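Local coordinates for protein thiol transferase (Phanerochaete chrysosporium, PDB 4F0B) that binds oxidized glutathione disulfide and, as a Ure2p-type glutathione transferase, probably carries out thiol-transfer chemistry with glutathione, at residues Leu25-Lys30 / Pro36-Val41. Residues are numbered along the deposited sequence; the frame is centred on the assembly and turned at random.
Sequences LLEELK and PDYETV
L26 lies over one face of the Y38 ring: its CD1 methyl sits 3.9 Å from the ring centroid and not far off the ring normal, a CH-pi contact displaced a little toward the rim. Its other branch goes elsewhere, CD2 packing on P36 CG at 3.8 Å. One residue on, E27 has its CG beside the backbone N and the chain bent again at chi2 (-63°), which brings the carboxylate round to the phenol. Y38 OH donates to E27 OE2 at 2.6 Å on the anti lone pair, with the carboxylate turned 65° from the ring plane. The same oxygen receives K30 NZ from the syn side, somewhat out of the carboxylate plane, in a salt bridge of 2.8 Å, so two donors grip it.

The two segments belong to the beta-alpha-beta unit of the thioredoxin-like N-terminal domain, in which helix 20-33 connects the parallel strands 9-13 and 38-42; the axes of 25-30 and 38-41 run nearly antiparallel, at 161°. A phenylalanine in place of Y38 would probably keep the L26 contact but cost E27 OE2 one of its two donors and leave the carboxylate freer to turn.

L29 adds a looser apolar touch, CB to P36 CD at 4.2 Å, beside F95 of helix 84-95, which also meets P36. K30 then crosses the edge of the Y38 ring at about a right angle, its CD close to the ring plane, while its CG passes 3.3 Å from P36 O, a carbonyl buried without a hydrogen-bond partner. A bend at chi3 turns the ammonium back to E27. A water accepts from K30 NZ and from Y38 N and donates to D37 OD1, bridging the ammonium to D37, whose OD1 touches K30 CE but lies 4.2 Å from K30 NZ, too far for a salt bridge.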
ATOM      1  N   LEU A  25      -0.814 -12.653 -12.729  1.00  7.08           N
ATOM      2  CA  LEU A  25      -1.242 -13.690 -11.815  1.00  7.30           C
ATOM      3  C   LEU A  25      -2.318 -14.603 -12.419  1.00  7.20           C
ATOM      4  O   LEU A  25      -2.237 -15.817 -12.265  1.00  7.89           O
ATOM      5  CB  LEU A  25      -1.717 -13.079 -10.504  1.00  6.54           C
ATOM      6  CG  LEU A  25      -2.190 -14.129  -9.486  1.00  7.14           C
ATOM      7  CD1 LEU A  25      -1.113 -15.125  -9.098  1.00  8.52           C
ATOM      8  CD2 LEU A  25      -2.720 -13.393  -8.267  1.00  7.82           C
ATOM      9  N   LEU A  26      -3.317 -14.033 -13.108  1.00  8.17           N
ATOM     10  CA  LEU A  26      -4.346 -14.872 -13.738  1.00  8.23           C
ATOM     11  C   LEU A  26      -3.716 -15.882 -14.688  1.00  8.84           C
ATOM     12  O   LEU A  26      -4.100 -17.050 -14.703  1.00  9.48           O
ATOM     13  CB  LEU A  26      -5.364 -13.994 -14.469  1.00  8.43           C
ATOM     14  CG  LEU A  26      -6.305 -13.246 -13.509  1.00  8.69           C
ATOM     15  CD1 LEU A  26      -6.960 -12.065 -14.203  1.00  8.94           C
ATOM     16  CD2 LEU A  26      -7.366 -14.211 -12.981  1.00 11.40           C
ATOM     17  N   GLU A  27      -2.735 -15.464 -15.484  1.00  9.00           N
ATOM     18  CA  GLU A  27      -2.093 -16.412 -16.392  1.00 10.38           C
ATOM     19  C   GLU A  27      -1.215 -17.433 -15.654  1.00 10.16           C
ATOM     20  O   GLU A  27      -1.155 -18.593 -16.066  1.00 10.42           O
ATOM     21  CB  GLU A  27      -1.282 -15.669 -17.465  1.00  9.42           C
ATOM     22  CG  GLU A  27      -2.129 -14.901 -18.489  1.00 11.12           C
ATOM     23  CD  GLU A  27      -3.017 -15.821 -19.320  1.00 11.85           C
ATOM     24  OE1 GLU A  27      -2.637 -16.988 -19.620  1.00 14.06           O
ATOM     25  OE2 GLU A  27      -4.122 -15.392 -19.725  1.00 12.85           O
ATOM     26  N   GLU A  28      -0.564 -17.032 -14.568  1.00  8.64           N
ATOM     27  CA  GLU A  28       0.191 -18.004 -13.766  1.00  8.63           C
ATOM     28  C   GLU A  28      -0.743 -19.053 -13.176  1.00 10.00           C
ATOM     29  O   GLU A  28      -0.443 -20.256 -13.193  1.00  9.89           O
ATOM     30  CB  GLU A  28       0.979 -17.322 -12.647  1.00  8.20           C
ATOM     31  CG  GLU A  28       2.064 -16.318 -13.100  1.00  8.10           C
ATOM     32  CD  GLU A  28       3.357 -16.972 -13.585  1.00  9.09           C
ATOM     33  OE1 GLU A  28       3.437 -18.215 -13.663  1.00 10.78           O
ATOM     34  OE2 GLU A  28       4.279 -16.205 -13.900  1.00  9.91           O
ATOM     35  N   LEU A  29      -1.911 -18.596 -12.702  1.00 10.39           N
ATOM     36  CA  LEU A  29      -2.903 -19.524 -12.152  1.00 10.52           C
ATOM     37  C   LEU A  29      -3.437 -20.446 -13.236  1.00 11.13           C
ATOM     38  O   LEU A  29      -3.556 -21.659 -13.030  1.00 12.95           O
ATOM     39  CB  LEU A  29      -4.050 -18.735 -11.514  1.00 10.22           C
ATOM     40  CG  LEU A  29      -3.675 -17.933 -10.270  1.00 10.51           C
ATOM     41  CD1 LEU A  29      -4.828 -16.993  -9.896  1.00 11.71           C
ATOM     42  CD2 LEU A  29      -3.348 -18.866  -9.095  1.00 12.95           C
ATOM     43  N   LYS A  30      -3.760 -19.896 -14.402  1.00 11.36           N
ATOM     44  CA  LYS A  30      -4.258 -20.725 -15.507  1.00 13.74           C
ATOM     45  C   LYS A  30      -3.242 -21.828 -15.877  1.00 11.94           C
ATOM     46  O   LYS A  30      -3.645 -22.968 -16.160  1.00 14.72           O
ATOM     47  CB  LYS A  30      -4.591 -19.866 -16.736  1.00 14.93           C
ATOM     48  CG  LYS A  30      -5.885 -19.025 -16.615  1.00 12.84           C
ATOM     49  CD  LYS A  30      -5.950 -17.927 -17.670  1.00 14.87           C
ATOM     50  CE  LYS A  30      -5.882 -18.475 -19.098  1.00 15.77           C
ATOM     51  NZ  LYS A  30      -6.114 -17.376 -20.111  1.00 16.75           N
ATOM     52  N   PRO A  36      -8.570 -19.528 -13.231  1.00 15.91           N
ATOM     53  CA  PRO A  36      -9.819 -19.140 -13.895  1.00 13.87           C
ATOM     54  C   PRO A  36      -9.617 -18.447 -15.243  1.00 15.05           C
ATOM     55  O   PRO A  36      -8.670 -17.676 -15.438  1.00 16.90           O
ATOM     56  CB  PRO A  36     -10.448 -18.159 -12.899  1.00 14.69           C
ATOM     57  CG  PRO A  36      -9.237 -17.469 -12.262  1.00 14.83           C
ATOM     58  CD  PRO A  36      -8.157 -18.539 -12.209  1.00 16.31           C
ATOM     59  N   ASP A  37     -10.536 -18.679 -16.173  1.00 16.07           N
ATOM     60  CA  ASP A  37     -10.587 -17.840 -17.355  1.00 16.34           C
ATOM     61  C   ASP A  37     -11.163 -16.480 -17.004  1.00 13.77           C
ATOM     62  O   ASP A  37     -11.858 -16.324 -15.997  1.00 16.56           O
ATOM     63  CB  ASP A  37     -11.430 -18.495 -18.449  1.00 19.21           C
ATOM     64  CG  ASP A  37     -10.748 -19.714 -19.053  1.00 25.16           C
ATOM     65  OD1 ASP A  37      -9.602 -19.560 -19.538  1.00 24.53           O
ATOM     66  OD2 ASP A  37     -11.337 -20.824 -19.024  1.00 27.31           O
ATOM     67  N   TYR A  38     -10.862 -15.491 -17.825  1.00 13.20           N
ATOM     68  CA  TYR A  38     -11.210 -14.111 -17.518  1.00 12.11           C
ATOM     69  C   TYR A  38     -11.465 -13.287 -18.787  1.00 15.50           C
ATOM     70  O   TYR A  38     -10.945 -13.588 -19.873  1.00 16.61           O
ATOM     71  CB  TYR A  38     -10.117 -13.447 -16.615  1.00 12.45           C
ATOM     72  CG  TYR A  38      -8.762 -13.317 -17.279  1.00 12.83           C
ATOM     73  CD1 TYR A  38      -7.871 -14.387 -17.288  1.00 13.32           C
ATOM     74  CD2 TYR A  38      -8.395 -12.143 -17.924  1.00 14.06           C
ATOM     75  CE1 TYR A  38      -6.647 -14.304 -17.921  1.00 10.84           C
ATOM     76  CE2 TYR A  38      -7.140 -12.019 -18.533  1.00 13.79           C
ATOM     77  CZ  TYR A  38      -6.287 -13.104 -18.528  1.00 13.61           C
ATOM     78  OH  TYR A  38      -5.094 -13.015 -19.192  1.00 14.86           O
ATOM     79  N   GLU A  39     -12.312 -12.274 -18.647  1.00 11.09           N
ATOM     80  CA  GLU A  39     -12.505 -11.249 -19.652  1.00 13.34           C
ATOM     81  C   GLU A  39     -11.609 -10.095 -19.303  1.00 10.98           C
ATOM     82  O   GLU A  39     -11.418  -9.766 -18.109  1.00 12.44           O
ATOM     83  CB  GLU A  39     -13.970 -10.730 -19.640  1.00 14.22           C
ATOM     84  CG  GLU A  39     -14.232  -9.448 -20.505  1.00 16.71           C
ATOM     85  CD  GLU A  39     -15.679  -8.923 -20.472  1.00 17.05           C
ATOM     86  OE1 GLU A  39     -16.497  -9.407 -19.649  1.00 21.35           O
ATOM     87  OE2 GLU A  39     -16.025  -8.016 -21.289  1.00 18.03           O
ATOM     88  N   THR A  40     -11.089  -9.440 -20.335  1.00 10.68           N
ATOM     89  CA  THR A  40     -10.369  -8.195 -20.170  1.00 10.23           C
ATOM     90  C   THR A  40     -11.162  -7.036 -20.763  1.00 12.11           C
ATOM     91  O   THR A  40     -11.633  -7.108 -21.890  1.00 12.78           O
ATOM     92  CB  THR A  40      -9.043  -8.266 -20.899  1.00 11.18           C
ATOM     93  OG1 THR A  40      -8.253  -9.302 -20.303  1.00 12.29           O
ATOM     94  CG2 THR A  40      -8.282  -6.914 -20.781  1.00 12.16           C
ATOM     95  N   VAL A  41     -11.362  -5.994 -19.961  1.00 10.73           N
ATOM     96  CA  VAL A  41     -11.991  -4.743 -20.406  1.00  9.93           C
ATOM     97  C   VAL A  41     -10.894  -3.712 -20.365  1.00  9.63           C
ATOM     98  O   VAL A  41     -10.429  -3.332 -19.286  1.00  9.07           O
ATOM     99  CB  VAL A  41     -13.154  -4.328 -19.503  1.00 10.45           C
ATOM    100  CG1 VAL A  41     -13.725  -2.981 -19.963  1.00 10.98           C
ATOM    101  CG2 VAL A  41     -14.234  -5.400 -19.521  1.00 10.39           C
TER
HETATM  102  O   HOH W   1      -8.915 -16.900 -20.071  1.00 21.22           O